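ABC transporter, substrate binding protein (Mannopine) (Agrobacterium fabrum, PDB 5L9S) probably captures a small solute in the periplasm and delivers it to an ABC transporter for uptake, and adopts an open conformation here without ligand. Local coordinates at residues 111-116 against 204-209; 197-202 against 222-227; 55-60 against 239-244. One frame throughout, in Å; residues are numbered along the deposited sequence.

Interaction 1. Residues 111-116 against 204-209. With ACT (acetate ion), chain C.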
loop_
_atom_site.group_PDB
_atom_site.type_symbol
_atom_site.label_atom_id
_atom_site.label_comp_id
_atom_site.label_asym_id
_atom_site.label_seq_id
_atom_site.Cartn_x
_atom_site.Cartn_y
_atom_site.Cartn_z
ATOM N N THR A 111 5.824 3.945 0.473
ATOM C CA THR A 111 6.374 4.534 1.692
ATOM C C THR A 111 7.849 4.539 1.325
ATOM O O THR A 111 8.418 3.498 1.024
ATOM C CB THR A 111 6.047 3.730 2.979
ATOM O OG1 THR A 111 4.638 3.515 3.087
ATOM C CG2 THR A 111 6.482 4.459 4.229
ATOM N N LEU A 112 8.417 5.718 1.193
ATOM C CA LEU A 112 9.782 5.831 0.729
ATOM C C LEU A 112 10.585 6.906 1.431
ATOM O O LEU A 112 10.068 7.634 2.281
ATOM C CB LEU A 112 9.802 6.080 -0.810
ATOM C CG LEU A 112 8.743 6.979 -1.487
ATOM C CD1 LEU A 112 8.689 8.400 -0.897
ATOM C CD2 LEU A 112 9.014 7.063 -2.932
ATOM N N LEU A 113 11.845 7.015 1.018
ATOM C CA LEU A 113 12.806 7.980 1.470
ATOM C C LEU A 113 12.538 9.264 0.715
ATOM O O LEU A 113 12.592 9.292 -0.512
ATOM C CB LEU A 113 14.228 7.457 1.167
ATOM C CG LEU A 113 15.398 8.422 1.410
ATOM C CD1 LEU A 113 15.552 8.738 2.842
ATOM C CD2 LEU A 113 16.654 7.839 0.922
ATOM N N ALA A 114 12.210 10.310 1.452
ATOM C CA ALA A 114 11.971 11.640 0.929
ATOM C C ALA A 114 12.931 12.568 1.681
ATOM O O ALA A 114 13.310 12.291 2.829
ATOM C CB ALA A 114 10.539 12.044 1.171
ATOM N N TYR A 115 13.373 13.633 1.006
ATOM C CA TYR A 115 14.341 14.587 1.533
ATOM C C TYR A 115 14.096 16.022 1.048
ATOM O O TYR A 115 13.508 16.226 -0.022
ATOM C CB TYR A 115 15.768 14.127 1.136
ATOM C CG TYR A 115 15.895 13.803 -0.335
ATOM C CD1 TYR A 115 16.040 14.812 -1.281
ATOM C CD2 TYR A 115 15.817 12.490 -0.790
ATOM C CE1 TYR A 115 16.067 14.530 -2.641
ATOM C CE2 TYR A 115 15.852 12.193 -2.156
ATOM C CZ TYR A 115 16.001 13.217 -3.077
ATOM O OH TYR A 115 16.035 12.954 -4.429
ATOM N N LYS A 116 14.594 17.021 1.816
ATOM C CA LYS A 116 14.573 18.426 1.369
ATOM C C LYS A 116 15.780 18.591 0.457
ATOM O O LYS A 116 16.868 18.135 0.812
ATOM C CB LYS A 116 14.685 19.424 2.542
ATOM C CG LYS A 116 14.458 20.874 2.117
ATOM C CD LYS A 116 14.446 21.808 3.263
ATOM C CE LYS A 116 14.479 23.255 2.823
ATOM N NZ LYS A 116 14.474 24.188 3.986
ATOM N N TYR A 204 12.411 18.453 9.796
ATOM C CA TYR A 204 13.234 17.354 9.288
ATOM C C TYR A 204 13.608 17.621 7.844
ATOM O O TYR A 204 12.862 18.320 7.103
ATOM C CB TYR A 204 12.583 15.955 9.442
ATOM C CG TYR A 204 11.424 15.674 8.515
ATOM C CD1 TYR A 204 11.625 15.055 7.281
ATOM C CD2 TYR A 204 10.122 15.956 8.899
ATOM C CE1 TYR A 204 10.554 14.760 6.441
ATOM C CE2 TYR A 204 9.048 15.683 8.064
ATOM C CZ TYR A 204 9.260 15.053 6.851
ATOM O OH TYR A 204 8.173 14.765 6.058
ATOM N N ARG A 205 14.756 17.034 7.457
ATOM C CA ARG A 205 15.354 17.139 6.132
ATOM C C ARG A 205 15.457 15.775 5.402
ATOM O O ARG A 205 15.606 15.755 4.180
ATOM C CB ARG A 205 16.723 17.846 6.209
ATOM C CG ARG A 205 16.629 19.311 6.641
ATOM C CD ARG A 205 17.918 20.067 6.387
ATOM N NE ARG A 205 18.027 20.510 4.995
ATOM C CZ ARG A 205 17.955 21.780 4.602
ATOM N NH1 ARG A 205 17.785 22.751 5.492
ATOM N NH2 ARG A 205 18.068 22.088 3.315
ATOM N N VAL A 206 15.409 14.652 6.147
ATOM C CA VAL A 206 15.458 13.293 5.602
ATOM C C VAL A 206 14.446 12.432 6.355
ATOM O O VAL A 206 14.522 12.354 7.573
ATOM C CB VAL A 206 16.870 12.671 5.687
ATOM C CG1 VAL A 206 16.887 11.293 5.036
ATOM C CG2 VAL A 206 17.920 13.574 5.048
ATOM N N GLY A 207 13.520 11.791 5.642
ATOM C CA GLY A 207 12.505 10.983 6.299
ATOM C C GLY A 207 11.843 9.901 5.493
ATOM O O GLY A 207 11.957 9.869 4.273
ATOM N N GLN A 208 11.175 8.979 6.190
ATOM C CA GLN A 208 10.407 7.909 5.588
ATOM C C GLN A 208 8.963 8.404 5.665
ATOM O O GLN A 208 8.410 8.538 6.763
ATOM C CB GLN A 208 10.593 6.588 6.346
ATOM C CG GLN A 208 9.645 5.499 5.879
ATOM C CD GLN A 208 9.884 4.194 6.591
ATOM O OE1 GLN A 208 10.729 3.391 6.210
ATOM N NE2 GLN A 208 9.109 3.912 7.593
ATOM N N ILE A 209 8.400 8.795 4.513
ATOM C CA ILE A 209 7.025 9.309 4.445
ATOM C C ILE A 209 6.240 8.617 3.325
ATOM O O ILE A 209 6.813 7.801 2.611
ATOM C CB ILE A 209 6.957 10.861 4.383
ATOM C CG1 ILE A 209 7.421 11.410 3.032
ATOM C CG2 ILE A 209 7.713 11.512 5.571
ATOM C CD1 ILE A 209 7.150 12.919 2.830
HETATM C C ACT C . 16.492 15.406 -6.796
HETATM O O ACT C . 15.244 15.265 -6.572
HETATM O OXT ACT C . 17.430 14.930 -6.084
HETATM C CH3 ACT C . 16.916 16.227 -8.049
#
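The carbonyl oxygen of G207 is gripped twice by the facing strand: A114 N donates to it over 2.9 Å in an almost straight bond (178° at the hydrogen), nearly along the C=O axis, and the CA-H of L113 adds a weaker CH···O contact. With the return bond from G207 N to A114 O, this makes a hydrogen-bonded pair between the antiparallel strands 103-116 and 206-210 of a mixed sheet, part of one lobe of a two-lobed periplasmic binding protein. L112 and I209 form the next hydrogen-bonded pair, again with reciprocal bonds. L113 with Q208 and Y115 with V206 are the non-hydrogen-bonded pairs. The bond from K116 N to R205 O, 2.9 Å long, differs in that its donor stands 26° above the carbonyl plane.

Apolar contacts line both faces. On the face of L112 and A114, the CB of A114 rests against I209 CG1 at 3.7 Å; I209 carries that branch between its backbone N and carbonyl carbon. On the other face, the L113 and V206 side chains cross obliquely, with L113 CD1 3.6 Å from V206 CG1, and both residues also touch M130 of helix 127-130. At the end of the pairing, the extended K116 chain lays CD over one face of the R205 guanidinium, off-centre and 3.6 Å from NH2. R205 is poorly ordered. The like charges K116 NZ and R205 NH1 come within 3.9 Å, perhaps tolerated because D202 makes a long, weak ion pair with each. Y115 holds its ring in the crowded position between backbone N and carbonyl carbon (chi1 50°). The ring leads away from strand 206-210, and its OH donates to OXT of an acetate ion, probably from the crystallisation liquor, 2.9 Å away near the ring plane.

Interaction 2. Residues 197-202 against 222-227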
loop_
_atom_site.group_PDB
_atom_site.type_symbol
_atom_site.label_atom_id
_atom_site.label_comp_id
_atom_site.label_asym_id
_atom_site.label_seq_id
_atom_site.Cartn_x
_atom_site.Cartn_y
_atom_site.Cartn_z
ATOM N N GLN A 197 3.228 18.790 7.897
ATOM C CA GLN A 197 3.418 20.000 8.711
ATOM C C GLN A 197 4.911 20.134 9.071
ATOM O O GLN A 197 5.497 21.203 8.913
ATOM C CB GLN A 197 2.597 19.963 10.017
ATOM C CG GLN A 197 1.065 19.780 9.921
ATOM C CD GLN A 197 0.234 20.895 9.309
ATOM O OE1 GLN A 197 -0.874 20.647 8.799
ATOM N NE2 GLN A 197 0.696 22.147 9.391
ATOM N N ALA A 198 5.514 19.033 9.554
ATOM C CA ALA A 198 6.909 18.964 9.978
ATOM C C ALA A 198 7.858 19.348 8.844
ATOM O O ALA A 198 8.855 20.021 9.095
ATOM C CB ALA A 198 7.230 17.568 10.495
ATOM N N PHE A 199 7.538 18.949 7.600
ATOM C CA PHE A 199 8.347 19.316 6.459
ATOM C C PHE A 199 8.185 20.814 6.136
ATOM O O PHE A 199 9.201 21.477 5.893
ATOM C CB PHE A 199 8.039 18.431 5.238
ATOM C CG PHE A 199 9.080 18.581 4.149
ATOM C CD1 PHE A 199 8.971 19.594 3.179
ATOM C CD2 PHE A 199 10.181 17.729 4.096
ATOM C CE1 PHE A 199 9.944 19.746 2.190
ATOM C CE2 PHE A 199 11.152 17.878 3.096
ATOM C CZ PHE A 199 11.027 18.887 2.157
ATOM N N ARG A 200 6.930 21.343 6.147
ATOM C CA ARG A 200 6.610 22.756 5.906
ATOM C C ARG A 200 7.357 23.652 6.880
ATOM O O ARG A 200 7.837 24.706 6.480
ATOM C CB ARG A 200 5.103 23.018 6.072
ATOM C CG ARG A 200 4.226 22.435 5.007
ATOM C CD ARG A 200 2.818 22.856 5.263
ATOM N NE ARG A 200 1.948 22.274 4.273
ATOM C CZ ARG A 200 0.775 21.724 4.547
ATOM N NH1 ARG A 200 0.024 21.242 3.568
ATOM N NH2 ARG A 200 0.365 21.603 5.807
ATOM N N ASN A 201 7.434 23.241 8.156
ATOM C CA ASN A 201 8.092 23.972 9.241
ATOM C C ASN A 201 9.599 23.718 9.293
ATOM O O ASN A 201 10.299 24.353 10.077
ATOM C CB ASN A 201 7.426 23.635 10.578
ATOM C CG ASN A 201 5.998 24.114 10.660
ATOM O OD1 ASN A 201 5.682 25.263 10.343
ATOM N ND2 ASN A 201 5.098 23.237 11.066
ATOM N N ASP A 202 10.095 22.813 8.435
ATOM C CA ASP A 202 11.495 22.402 8.317
ATOM C C ASP A 202 11.993 21.727 9.603
ATOM O O ASP A 202 13.095 22.013 10.078
ATOM C CB ASP A 202 12.400 23.571 7.855
ATOM C CG ASP A 202 13.696 23.128 7.186
ATOM O OD1 ASP A 202 13.667 22.115 6.433
ATOM O OD2 ASP A 202 14.736 23.801 7.404
ATOM N N TYR A 222 7.123 23.026 -2.514
ATOM C CA TYR A 222 8.257 22.696 -1.664
ATOM C C TYR A 222 9.368 21.948 -2.404
ATOM O O TYR A 222 9.128 21.160 -3.316
ATOM C CB TYR A 222 7.829 21.959 -0.395
ATOM C CG TYR A 222 7.048 22.843 0.550
ATOM C CD1 TYR A 222 7.700 23.720 1.415
ATOM C CD2 TYR A 222 5.655 22.812 0.574
ATOM C CE1 TYR A 222 6.984 24.533 2.293
ATOM C CE2 TYR A 222 4.928 23.605 1.459
ATOM C CZ TYR A 222 5.596 24.470 2.315
ATOM O OH TYR A 222 4.893 25.259 3.198
ATOM N N LYS A 223 10.599 22.269 -2.002
ATOM C CA LYS A 223 11.862 21.742 -2.483
ATOM C C LYS A 223 12.086 20.334 -1.876
ATOM O O LYS A 223 12.965 20.134 -1.047
ATOM C CB LYS A 223 12.986 22.742 -2.123
ATOM C CG LYS A 223 13.387 23.703 -3.249
ATOM C CD LYS A 223 12.267 24.629 -3.718
ATOM C CE LYS A 223 12.447 25.044 -5.156
ATOM N NZ LYS A 223 11.219 25.690 -5.679
ATOM N N ILE A 224 11.258 19.373 -2.302
ATOM C CA ILE A 224 11.279 17.991 -1.866
ATOM C C ILE A 224 11.582 17.056 -3.029
ATOM O O ILE A 224 11.125 17.268 -4.154
ATOM C CB ILE A 224 9.936 17.599 -1.137
ATOM C CG1 ILE A 224 10.049 16.216 -0.415
ATOM C CG2 ILE A 224 8.704 17.679 -2.053
ATOM C CD1 ILE A 224 8.952 15.841 0.495
ATOM N N GLY A 225 12.331 16.016 -2.711
ATOM C CA GLY A 225 12.651 14.932 -3.614
ATOM C C GLY A 225 12.396 13.605 -2.928
ATOM O O GLY A 225 12.139 13.557 -1.728
ATOM N N TRP A 226 12.473 12.520 -3.675
ATOM C CA TRP A 226 12.320 11.197 -3.100
ATOM C C TRP A 226 13.066 10.183 -3.913
ATOM O O TRP A 226 13.448 10.466 -5.058
ATOM C CB TRP A 226 10.843 10.794 -2.890
ATOM C CG TRP A 226 9.985 10.934 -4.108
ATOM C CD1 TRP A 226 9.825 10.032 -5.116
ATOM C CD2 TRP A 226 9.151 12.051 -4.434
ATOM N NE1 TRP A 226 8.951 10.526 -6.061
ATOM C CE2 TRP A 226 8.519 11.760 -5.662
ATOM C CE3 TRP A 226 8.892 13.284 -3.815
ATOM C CZ2 TRP A 226 7.620 12.637 -6.262
ATOM C CZ3 TRP A 226 8.025 14.166 -4.430
ATOM C CH2 TRP A 226 7.400 13.840 -5.635
ATOM N N SER A 227 13.302 9.004 -3.310
ATOM C CA SER A 227 13.977 7.903 -3.983
ATOM C C SER A 227 13.139 6.610 -3.947
ATOM O O SER A 227 12.558 6.291 -2.910
ATOM C CB SER A 227 15.354 7.697 -3.363
ATOM O OG SER A 227 15.905 6.507 -3.889
#
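F199 and Y222 bury the most surface here, followed by R200, and no hydrogen bond joins the two segments. The F199 ring, with CG anti to the backbone N (chi1 -167°), reaches toward residues 222-227 and meets I224 from two directions. Its CZ touches I224 CB at 3.7 Å, while the CD1 methyl of I224 lies over one ring face in a CH-pi contact, 4.1 Å from the centroid and only 15° off the normal. Around the rim of the same ring, Y222 CB approaches CE1 at 4.0 Å and the carbonyl oxygen of K223 lies in the ring plane near CZ. The last turn of helix 192-200 is thereby packed against the start of strand 224-240, within the alpha/beta architecture of a periplasmic binding protein lobe; the helix closes in a Schellman motif at D202, whose phi is positive. L217 of helix 211-219 touches both F199 and Y222.

The Y222 side chain slides past F199 in the opposite direction and crosses R200 at about a right angle. R200 is extended from CG to NE, so its aliphatic part runs by the phenol: CG lies 3.4 Å from Y222 OH and 3.6 Å from Y222 CZ, approaching the ring obliquely. The guanidinium is turned 45° from the ring plane, and its NH1 forms a salt bridge with E220.

Interaction 3. Residues 55-60 against 239-244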
loop_
_atom_site.group_PDB
_atom_site.type_symbol
_atom_site.label_atom_id
_atom_site.label_comp_id
_atom_site.label_asym_id
_atom_site.label_seq_id
_atom_site.Cartn_x
_atom_site.Cartn_y
_atom_site.Cartn_z
ATOM N N GLY A 55 -26.150 -16.269 8.962
ATOM C CA GLY A 55 -26.127 -16.697 7.564
ATOM C C GLY A 55 -26.213 -15.524 6.595
ATOM O O GLY A 55 -25.749 -15.615 5.454
ATOM N N ASN A 56 -26.771 -14.391 7.088
ATOM C CA ASN A 56 -27.131 -13.166 6.389
ATOM C C ASN A 56 -25.950 -12.305 5.853
ATOM O O ASN A 56 -25.608 -11.233 6.381
ATOM C CB ASN A 56 -28.071 -12.323 7.256
ATOM C CG ASN A 56 -28.913 -11.331 6.481
ATOM O OD1 ASN A 56 -29.616 -10.496 7.067
ATOM N ND2 ASN A 56 -28.877 -11.393 5.146
ATOM N N VAL A 57 -25.421 -12.756 4.717
ATOM C CA VAL A 57 -24.364 -12.092 3.981
ATOM C C VAL A 57 -25.026 -11.052 3.089
ATOM O O VAL A 57 -25.768 -11.406 2.169
ATOM C CB VAL A 57 -23.484 -13.076 3.161
ATOM C CG1 VAL A 57 -22.344 -13.633 4.000
ATOM C CG2 VAL A 57 -24.319 -14.202 2.554
ATOM N N THR A 58 -24.787 -9.769 3.381
ATOM C CA THR A 58 -25.342 -8.695 2.583
ATOM C C THR A 58 -24.365 -8.297 1.486
ATOM O O THR A 58 -24.788 -8.085 0.354
ATOM C CB THR A 58 -25.812 -7.547 3.474
ATOM O OG1 THR A 58 -26.851 -8.036 4.328
ATOM C CG2 THR A 58 -26.357 -6.351 2.672
ATOM N N TRP A 59 -23.064 -8.277 1.809
ATOM C CA TRP A 59 -21.952 -7.844 0.964
ATOM C C TRP A 59 -21.318 -8.983 0.164
ATOM O O TRP A 59 -21.268 -10.119 0.634
ATOM C CB TRP A 59 -20.875 -7.157 1.809
ATOM C CG TRP A 59 -21.287 -5.975 2.637
ATOM C CD1 TRP A 59 -22.499 -5.350 2.661
ATOM C CD2 TRP A 59 -20.451 -5.269 3.563
ATOM N NE1 TRP A 59 -22.475 -4.307 3.558
ATOM C CE2 TRP A 59 -21.228 -4.225 4.116
ATOM C CE3 TRP A 59 -19.105 -5.417 3.977
ATOM C CZ2 TRP A 59 -20.719 -3.348 5.079
ATOM C CZ3 TRP A 59 -18.590 -4.532 4.915
ATOM C CH2 TRP A 59 -19.385 -3.500 5.440
ATOM N N ASP A 60 -20.832 -8.667 -1.046
ATOM C CA ASP A 60 -20.169 -9.597 -1.951
ATOM C C ASP A 60 -18.652 -9.396 -1.907
ATOM O O ASP A 60 -17.887 -10.367 -1.915
ATOM C CB ASP A 60 -20.658 -9.372 -3.393
ATOM C CG ASP A 60 -22.124 -9.657 -3.609
ATOM O OD1 ASP A 60 -22.507 -10.830 -3.557
ATOM O OD2 ASP A 60 -22.876 -8.711 -3.892
ATOM N N ALA A 239 -11.432 -8.392 -1.769
ATOM C CA ALA A 239 -11.738 -9.714 -1.209
ATOM C C ALA A 239 -13.208 -10.089 -1.417
ATOM O O ALA A 239 -14.083 -9.224 -1.398
ATOM C CB ALA A 239 -11.388 -9.747 0.266
ATOM N N LEU A 240 -13.458 -11.387 -1.640
ATOM C CA LEU A 240 -14.789 -11.974 -1.849
ATOM C C LEU A 240 -15.283 -12.557 -0.526
ATOM O O LEU A 240 -14.631 -13.438 0.031
ATOM C CB LEU A 240 -14.738 -13.052 -2.962
ATOM C CG LEU A 240 -16.019 -13.873 -3.256
ATOM C CD1 LEU A 240 -17.127 -13.011 -3.857
ATOM C CD2 LEU A 240 -15.709 -15.008 -4.206
ATOM N N VAL A 241 -16.387 -11.984 0.007
ATOM C CA VAL A 241 -17.033 -12.356 1.271
ATOM C C VAL A 241 -17.529 -13.791 1.223
ATOM O O VAL A 241 -18.177 -14.194 0.246
ATOM C CB VAL A 241 -18.154 -11.361 1.673
ATOM C CG1 VAL A 241 -18.976 -11.875 2.858
ATOM C CG2 VAL A 241 -17.578 -9.983 1.977
ATOM N N ARG A 242 -17.204 -14.563 2.282
ATOM C CA ARG A 242 -17.568 -15.969 2.412
ATOM C C ARG A 242 -19.038 -16.208 2.105
ATOM O O ARG A 242 -19.925 -15.751 2.838
ATOM C CB ARG A 242 -17.169 -16.525 3.777
ATOM C CG ARG A 242 -16.623 -17.932 3.693
ATOM C CD ARG A 242 -16.187 -18.423 5.052
ATOM N NE ARG A 242 -14.763 -18.748 5.076
ATOM C CZ ARG A 242 -14.259 -19.879 5.560
ATOM N NH1 ARG A 242 -15.060 -20.801 6.087
ATOM N NH2 ARG A 242 -12.950 -20.092 5.537
ATOM N N GLY A 243 -19.262 -16.863 0.967
ATOM C CA GLY A 243 -20.584 -17.191 0.449
ATOM C C GLY A 243 -21.382 -15.963 0.065
ATOM O O GLY A 243 -22.524 -15.811 0.488
ATOM N N ALA A 244 -20.772 -15.062 -0.717
ATOM C CA ALA A 244 -21.397 -13.826 -1.168
ATOM C C ALA A 244 -22.726 -14.122 -1.914
ATOM O O ALA A 244 -22.797 -15.145 -2.611
ATOM C CB ALA A 244 -20.438 -13.091 -2.081
#
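From its CB, D60 starts out away from residues 239-244, yet it bends back along the methyl of A244. CB lies 3.9 Å from A244 CB, CG is slightly farther from it, and OD1 returns to 3.4 Å from that same methyl. At the tip, the two carboxylate oxygens part company: OD1 accepts the backbone N-H of N246, and OD2 that of V6. Two amide donors on one buried carboxylate would be expected to support its ionised form.

The main chain of D60 holds the segments together as well. V241 N donates to D60 O over 2.9 Å with 158° at the hydrogen, although the donor stands 41° above the carbonyl plane. The CA-H of L240 makes a further CH···O contact with this oxygen, and L240 CD1 packs on it. Before this point, V57 reaches the loop at R242-G243 with both methyls: its CG1 meets R242 O at 3.4 Å and V241 CG1 at 4.0 Å, while CG2 sits 3.2 Å from G243 O. V241 CB in turn leans on W59 O.

In this alpha/beta lobe of the binding protein, the loop leaves helix 41-53, against which the W59 side chain packs, and enters strand 61-65. That strand is flanked by parallel strand 4-9 and antiparallel strand 224-240, while helix 247-258 touches D60 through A250.

Interactions 1 and 2 are neighbours, their centres 8 Å apart, because strands 103-116 and 224-240 lie side by side: L113 O is 2.9 Å from S227 N, and Y115 O the same distance from G225 N, both probable hydrogen bonds. Segment 111-116 is thus paired on both edges. Interaction 3 lies across the chain's centre, about 41 Å from interaction 1 and 43 Å from interaction 2 between centres, but strand 224-240 serves both it and interaction 2. This long strand, interrupted by a bulge or short loop, reaches from one contact to the other, consistent with a connection between two lobes. No substrate occupies this open form; the acetate is bound at Y115 in interaction 1.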